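PDB 2QYT: 2-dehydropantoate 2-reductase from Porphyromonas gingivalis, which probably catalyses the NADPH-dependent reduction of 2-dehydropantoate (ketopantoate) to (R)-pantoate, the second step from 3-methyl-2-oxobutanoate towards pantothenate. Local coordinates for residues A32-D35 with G36-E39; Y197-K200 with K201-I205; F215-I219 with G220-T224. All blocks are in the same frame, centred on the assembly; numbering follows the deposited sequence. Where two conformers were deposited one is given.

Contact 1. Residues A32-D35 with G36-E39; sequences AATD and GLLE
Thr34 OG1 takes a hydrogen bond from an ordered water at 2.7 Å, and the same water accepts one from the backbone amide of Leu38, also 2.7 Å from Leu38 N to the water. The water therefore bridges the two arms of the turn that leads from helix 18-33 into strand 38-43. This is a helix-to-strand connection in the beta-alpha-beta unit 9-14, 18-33, 38-43 of the Rossmann-type domain. The hydroxyl of Thr34 is also hydrogen-bonded to the carbonyl of Arg30, one turn back in the helix. It thus ties the last helical turn, through the water, to the first residue of the strand. With chi1 at 49°, the hydroxyl is turned where it can meet both Arg30 O and the bridging water.

A second water spans the backbone of the bend. It lies 3.0 Å from Thr34 O, to which it can donate, and accepts from Gly36 N at 3.1 Å. The direct bond from Gly36 N to Thr34 O is weak, 3.3 Å long and bent to 128° at the hydrogen. The chain turns at Gly36 with a positive phi of 57°, a conformation easy for glycine.

Apolar contact across the turn is slight. Leu38 is buried and its side chain packs back on Arg30 and Ala31 of helix 18-33. Leu37 is more exposed, and its backbone pairs with Ile9 of the neighbouring strand 9-14. Its side chain reaches back along the turn, where Leu37 CD1 meets Thr34 CB at 4.0 Å.

Contact 2. Residues Y197-K200 with K201-I205; sequences YIMK and KFMMI
Helix 194-215, the first long helix of the C-terminal helical region, carries this contact over about two and a half turns. The amides of Lys201, Phe202 and Met203 bond to the carbonyls four residues earlier. The bond from Met203 N to Met199 O is 2.9 Å long and nearly straight, 169° at the hydrogen. The next one, from Met204 N to Lys200 O, is weak at 3.4 Å.

Two selenomethionines, Met199 and Met203, lie side by side on one face and point the same way. Met199 CE is 3.3 Å from Met203 SE. Met199 was modelled in two conformers, so this distance is doubtful. Both side chains also touch Phe241 of helix 227-244. Phe202 touches Phe241 as well.

Lys201 makes the polar contacts. Its chain bends at chi2 (101°), and its ammonium group bonds to Asn118 OD1 and Val140 O and makes a cation-pi contact with Tyr141. The pairing with Asn118 is consistent with the lysine and asparagine of the active site in this family. The helix is thereby linked to strand 137-148 and the loop at Asn118. On the helix itself, Lys201 CB rests 3.4 Å from Tyr197 O.

Contact 3. Residues F215-I219 with G220-T224; sequences FDKPI and GSILT
Ile222 CD1 sits against Phe215, 3.3 Å from Phe215 CD2, and meets the ring obliquely. The two side chains pack across the helix-loop-helix connection between helix 194-215 and the short helix 219-225. Lys217 adds its CB to the same methyl, 3.7 Å from Ile222 CD1. Its aliphatic chain then runs beside Ser221, with Lys217 CG 3.4 Å from Ser221 OG. Bends at chi2 and chi3 turn the amine toward Glu225, with which it forms a long, weak ion pair. Ser221 OG makes a weak hydrogen bond to the same carboxylate.

The backbone at the start of helix 219-225 sets these groups in place. Pro218 O accepts from Ser221 N at 3.0 Å, with the donor well above the carbonyl plane. Ile222 N is shared weakly between Pro218 O and Ile219 O. Leu223 N bonds to Ile219 O at 2.8 Å, the first i to i+4 bond of the short helix that is not weak.

Farther out, the Phe215 ring stacks with His226. Ile222 and Leu223 pack on Leu230 of helix 227-244. Asp216, with a positive phi of 58°, ends the run of helical backbone angles. One turn along the short helix, Ile219 CG1 touches Leu223 CD2 at 3.8 Å.

The three contacts follow one another along the chain. Contact 1 belongs to the N-terminal Rossmann-type part, where a beta-alpha-beta unit leads into strand 38-43, next to the outer strand 73-75. Contacts 2 and 3 fall in the C-terminal helical domain. Contact 1 and contact 2 have centres about 34 Å apart, on opposite sides of the chain's centre, and contact 1 and contact 3 about 47 Å apart. Contacts 2 and 3 are closer, with centres about 19 Å and nearest atoms about 7 Å apart. Helix 194-215 carries contact 2 and leads into the turn of contact 3; both pack on helix 227-244. Together they sample the two-part build of this reductase family, nucleotide-binding-type and helical domains.

Contact 1. Residues A32-D35 with G36-E39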
loop_
_atom_site.group_PDB
_atom_site.type_symbol
_atom_site.label_atom_id
_atom_site.label_comp_id
_atom_site.label_asym_id
_atom_site.label_seq_id
_atom_site.Cartn_x
_atom_site.Cartn_y
_atom_site.Cartn_z
ATOM N N ALA A 32 -19.457 -13.473 1.597
ATOM C CA ALA A 32 -20.739 -13.833 1.050
ATOM C C ALA A 32 -20.851 -15.355 1.099
ATOM O O ALA A 32 -21.928 -15.911 1.315
ATOM C CB ALA A 32 -20.861 -13.303 -0.383
ATOM N N ALA A 33 -19.715 -16.021 0.916
ATOM C CA ALA A 33 -19.663 -17.495 0.875
ATOM C C ALA A 33 -19.709 -18.092 2.276
ATOM O O ALA A 33 -19.821 -19.304 2.451
ATOM C CB ALA A 33 -18.398 -17.959 0.142
ATOM N N THR A 34 -19.603 -17.240 3.281
ATOM C CA THR A 34 -19.638 -17.718 4.629
ATOM C C THR A 34 -20.921 -17.206 5.315
ATOM O O THR A 34 -21.623 -16.346 4.778
ATOM C CB THR A 34 -18.302 -17.441 5.405
ATOM O OG1 THR A 34 -17.879 -16.079 5.267
ATOM C CG2 THR A 34 -17.191 -18.344 4.898
ATOM N N ASP A 35 -21.277 -17.757 6.455
ATOM C CA ASP A 35 -22.598 -17.419 7.002
ATOM C C ASP A 35 -22.441 -16.401 8.127
ATOM O O ASP A 35 -22.458 -16.771 9.299
ATOM C CB ASP A 35 -23.320 -18.669 7.505
ATOM C CG ASP A 35 -23.875 -19.530 6.376
ATOM O OD1 ASP A 35 -23.986 -19.060 5.239
ATOM O OD2 ASP A 35 -24.255 -20.687 6.639
ATOM N N GLY A 36 -22.252 -15.135 7.764
ATOM C CA GLY A 36 -22.023 -14.087 8.761
ATOM C C GLY A 36 -20.840 -14.262 9.718
ATOM O O GLY A 36 -20.906 -13.863 10.877
ATOM N N LEU A 37 -19.761 -14.870 9.235
ATOM C CA LEU A 37 -18.518 -14.929 9.980
ATOM C C LEU A 37 -17.699 -13.683 9.663
ATOM O O LEU A 37 -16.791 -13.310 10.390
ATOM C CB LEU A 37 -17.729 -16.172 9.592
ATOM C CG LEU A 37 -18.411 -17.525 9.835
ATOM C CD1 LEU A 37 -17.568 -18.632 9.162
ATOM C CD2 LEU A 37 -18.629 -17.799 11.319
ATOM N N LEU A 38 -18.048 -13.022 8.577
ATOM C CA LEU A 38 -17.265 -11.898 8.134
ATOM C C LEU A 38 -18.179 -10.829 7.578
ATOM O O LEU A 38 -19.026 -11.127 6.752
ATOM C CB LEU A 38 -16.249 -12.394 7.092
ATOM C CG LEU A 38 -15.199 -11.483 6.490
ATOM C CD1 LEU A 38 -14.252 -11.027 7.599
ATOM C CD2 LEU A 38 -14.406 -12.211 5.382
ATOM N N GLU A 39 -17.989 -9.585 8.029
ATOM C CA GLU A 39 -18.687 -8.420 7.474
ATOM C C GLU A 39 -17.644 -7.532 6.793
ATOM O O GLU A 39 -16.655 -7.178 7.404
ATOM C CB GLU A 39 -19.435 -7.631 8.572
ATOM C CG GLU A 39 -20.543 -8.413 9.228
ATOM C CD GLU A 39 -21.255 -7.636 10.337
ATOM O OE1 GLU A 39 -20.958 -6.419 10.549
ATOM O OE2 GLU A 39 -22.110 -8.260 11.019
HETATM O O HOH W 1 -19.393 -14.351 6.613
HETATM O O HOH W 2 -22.447 -13.524 5.123
#

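Contact 2. Residues Y197-K200 with K201-I205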
loop_
_atom_site.group_PDB
_atom_site.type_symbol
_atom_site.label_atom_id
_atom_site.label_comp_id
_atom_site.label_asym_id
_atom_site.label_seq_id
_atom_site.Cartn_x
_atom_site.Cartn_y
_atom_site.Cartn_z
ATOM N N TYR A 197 10.397 -5.290 4.006
ATOM C CA TYR A 197 9.512 -5.316 2.823
ATOM C C TYR A 197 9.064 -3.915 2.437
ATOM O O TYR A 197 8.989 -3.569 1.253
ATOM C CB TYR A 197 8.303 -6.251 3.028
ATOM C CG TYR A 197 8.714 -7.687 3.133
ATOM C CD1 TYR A 197 8.662 -8.538 2.020
ATOM C CD2 TYR A 197 9.220 -8.195 4.331
ATOM C CE1 TYR A 197 9.098 -9.889 2.112
ATOM C CE2 TYR A 197 9.636 -9.517 4.437
ATOM C CZ TYR A 197 9.578 -10.367 3.331
ATOM O OH TYR A 197 10.022 -11.681 3.456
ATOM N N ILE A 198 8.791 -3.107 3.445
ATOM C CA ILE A 198 8.399 -1.726 3.245
ATOM C C ILE A 198 9.500 -0.844 2.632
ATOM O O ILE A 198 9.213 -0.064 1.711
ATOM C CB ILE A 198 7.964 -1.094 4.579
ATOM C CG1 ILE A 198 6.786 -1.865 5.177
ATOM C CG2 ILE A 198 7.610 0.399 4.408
ATOM C CD1 ILE A 198 5.540 -1.434 4.688
HETATM N N MSE A 199 10.713 -0.869 3.188
HETATM C CA MSE A 199 11.811 -0.097 2.576
HETATM C C MSE A 199 12.148 -0.666 1.207
HETATM O O MSE A 199 12.382 0.083 0.265
HETATM C CB MSE A 199 13.055 0.018 3.477
HETATM C CG MSE A 199 13.793 -1.275 3.821
HETATM SE SE MSE A 199 15.696 -1.001 4.299
HETATM C CE MSE A 199 16.506 -1.602 2.664
ATOM N N LYS A 200 12.143 -1.994 1.092
ATOM C CA LYS A 200 12.448 -2.629 -0.186
ATOM C C LYS A 200 11.509 -2.151 -1.303
ATOM O O LYS A 200 11.977 -1.743 -2.371
ATOM C CB LYS A 200 12.472 -4.165 -0.065
ATOM C CG LYS A 200 13.173 -4.891 -1.206
ATOM C CD LYS A 200 12.798 -6.378 -1.232
ATOM C CE LYS A 200 11.466 -6.641 -1.969
ATOM N NZ LYS A 200 10.534 -7.530 -1.208
ATOM N N LYS A 201 10.199 -2.154 -1.032
ATOM C CA LYS A 201 9.205 -1.624 -1.964
ATOM C C LYS A 201 9.466 -0.148 -2.300
ATOM O O LYS A 201 9.470 0.228 -3.475
ATOM C CB LYS A 201 7.789 -1.792 -1.384
ATOM C CG LYS A 201 6.669 -1.124 -2.176
ATOM C CD LYS A 201 5.920 -2.108 -3.032
ATOM C CE LYS A 201 5.269 -1.448 -4.241
ATOM N NZ LYS A 201 3.959 -0.919 -3.844
ATOM N N PHE A 202 9.677 0.675 -1.274
ATOM C CA PHE A 202 9.840 2.118 -1.458
ATOM C C PHE A 202 11.104 2.506 -2.258
ATOM O O PHE A 202 11.073 3.404 -3.088
ATOM C CB PHE A 202 9.813 2.878 -0.117
ATOM C CG PHE A 202 10.073 4.350 -0.275
ATOM C CD1 PHE A 202 9.024 5.223 -0.630
ATOM C CD2 PHE A 202 11.361 4.861 -0.132
ATOM C CE1 PHE A 202 9.239 6.580 -0.806
ATOM C CE2 PHE A 202 11.609 6.213 -0.330
ATOM C CZ PHE A 202 10.548 7.079 -0.660
HETATM N N MSE A 203 12.216 1.843 -1.973
HETATM C CA MSE A 203 13.476 2.091 -2.675
HETATM C C MSE A 203 13.342 1.835 -4.183
HETATM O O MSE A 203 13.728 2.690 -4.983
HETATM C CB MSE A 203 14.595 1.254 -2.074
HETATM C CG MSE A 203 15.088 1.727 -0.717
HETATM SE SE MSE A 203 16.347 0.435 0.089
HETATM C CE MSE A 203 15.652 -1.199 -0.694
HETATM N N MSE A 204 12.751 0.696 -4.549
HETATM C CA MSE A 204 12.484 0.324 -5.937
HETATM C C MSE A 204 11.647 1.362 -6.688
HETATM O O MSE A 204 11.968 1.776 -7.796
HETATM C CB MSE A 204 11.727 -0.998 -5.963
HETATM C CG MSE A 204 12.543 -2.197 -5.551
HETATM SE SE MSE A 204 13.918 -2.612 -6.854
HETATM C CE MSE A 204 12.767 -2.874 -8.425
ATOM N N ILE A 205 10.540 1.762 -6.075
ATOM C CA ILE A 205 9.626 2.696 -6.719
ATOM C C ILE A 205 10.147 4.131 -6.638
ATOM O O ILE A 205 9.915 4.927 -7.534
ATOM C CB ILE A 205 8.193 2.569 -6.186
ATOM C CG1 ILE A 205 7.295 3.633 -6.818
ATOM C CG2 ILE A 205 8.176 2.705 -4.693
ATOM C CD1 ILE A 205 5.848 3.585 -6.401
#

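Contact 3. Residues F215-I219 with G220-T224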
loop_
_atom_site.group_PDB
_atom_site.type_symbol
_atom_site.label_atom_id
_atom_site.label_comp_id
_atom_site.label_asym_id
_atom_site.label_seq_id
_atom_site.Cartn_x
_atom_site.Cartn_y
_atom_site.Cartn_z
ATOM N N PHE A 215 14.575 11.282 -16.647
ATOM C CA PHE A 215 15.064 10.926 -17.993
ATOM C C PHE A 215 13.986 10.909 -19.087
ATOM O O PHE A 215 14.322 10.875 -20.273
ATOM C CB PHE A 215 15.822 9.589 -17.991
ATOM C CG PHE A 215 17.203 9.654 -17.371
ATOM C CD1 PHE A 215 18.143 10.582 -17.808
ATOM C CD2 PHE A 215 17.570 8.754 -16.379
ATOM C CE1 PHE A 215 19.405 10.629 -17.245
ATOM C CE2 PHE A 215 18.831 8.788 -15.817
ATOM C CZ PHE A 215 19.748 9.732 -16.243
ATOM N N ASP A 216 12.709 10.917 -18.684
ATOM C CA ASP A 216 11.571 10.897 -19.619
ATOM C C ASP A 216 11.642 9.650 -20.521
ATOM O O ASP A 216 11.418 9.717 -21.734
ATOM C CB ASP A 216 11.534 12.214 -20.426
ATOM C CG ASP A 216 10.413 12.264 -21.457
ATOM O OD1 ASP A 216 10.731 12.560 -22.632
ATOM O OD2 ASP A 216 9.235 12.021 -21.106
ATOM N N LYS A 217 11.956 8.512 -19.901
ATOM C CA LYS A 217 12.304 7.285 -20.619
ATOM C C LYS A 217 11.783 6.061 -19.866
ATOM O O LYS A 217 11.594 6.137 -18.650
ATOM C CB LYS A 217 13.828 7.205 -20.751
ATOM C CG LYS A 217 14.331 6.560 -22.036
ATOM C CD LYS A 217 15.654 7.164 -22.495
ATOM C CE LYS A 217 16.851 6.652 -21.698
ATOM N NZ LYS A 217 18.133 7.202 -22.234
ATOM N N PRO A 218 11.520 4.937 -20.574
ATOM C CA PRO A 218 11.166 3.719 -19.823
ATOM C C PRO A 218 12.406 3.098 -19.168
ATOM O O PRO A 218 13.531 3.376 -19.595
ATOM C CB PRO A 218 10.576 2.782 -20.890
ATOM C CG PRO A 218 10.506 3.606 -22.170
ATOM C CD PRO A 218 11.499 4.705 -22.031
ATOM N N ILE A 219 12.186 2.279 -18.140
ATOM C CA ILE A 219 13.262 1.734 -17.289
ATOM C C ILE A 219 14.299 0.878 -18.043
ATOM O O ILE A 219 15.501 0.954 -17.760
ATOM C CB ILE A 219 12.684 0.954 -16.076
ATOM C CG1 ILE A 219 13.792 0.487 -15.125
ATOM C CG2 ILE A 219 11.823 -0.236 -16.543
ATOM C CD1 ILE A 219 14.303 1.548 -14.180
ATOM N N GLY A 220 13.827 0.077 -18.999
ATOM C CA GLY A 220 14.700 -0.774 -19.803
ATOM C C GLY A 220 15.614 0.020 -20.709
ATOM O O GLY A 220 16.628 -0.496 -21.177
ATOM N N SER A 221 15.241 1.271 -20.970
ATOM C CA SER A 221 16.061 2.190 -21.751
ATOM C C SER A 221 16.987 2.962 -20.816
ATOM O O SER A 221 18.010 3.506 -21.233
ATOM C CB SER A 221 15.172 3.148 -22.550
ATOM O OG SER A 221 15.922 3.883 -23.505
ATOM N N ILE A 222 16.604 2.997 -19.545
ATOM C CA ILE A 222 17.409 3.574 -18.470
ATOM C C ILE A 222 18.544 2.608 -18.113
ATOM O O ILE A 222 19.668 3.037 -17.864
ATOM C CB ILE A 222 16.518 3.900 -17.213
ATOM C CG1 ILE A 222 15.512 5.010 -17.524
ATOM C CG2 ILE A 222 17.348 4.297 -16.015
ATOM C CD1 ILE A 222 16.142 6.266 -18.048
ATOM N N LEU A 223 18.240 1.308 -18.104
ATOM C CA LEU A 223 19.235 0.272 -17.836
ATOM C C LEU A 223 20.405 0.325 -18.803
ATOM O O LEU A 223 21.556 0.265 -18.383
ATOM C CB LEU A 223 18.619 -1.124 -17.930
ATOM C CG LEU A 223 18.045 -1.853 -16.712
ATOM C CD1 LEU A 223 18.748 -1.478 -15.404
ATOM C CD2 LEU A 223 16.550 -1.653 -16.602
ATOM N N THR A 224 20.095 0.423 -20.094
ATOM C CA THR A 224 21.092 0.334 -21.140
ATOM C C THR A 224 21.940 1.597 -21.232
ATOM O O THR A 224 23.158 1.514 -21.362
ATOM C CB THR A 224 20.451 0.028 -22.525
ATOM O OG1 THR A 224 19.304 0.870 -22.718
ATOM C CG2 THR A 224 20.030 -1.448 -22.621
#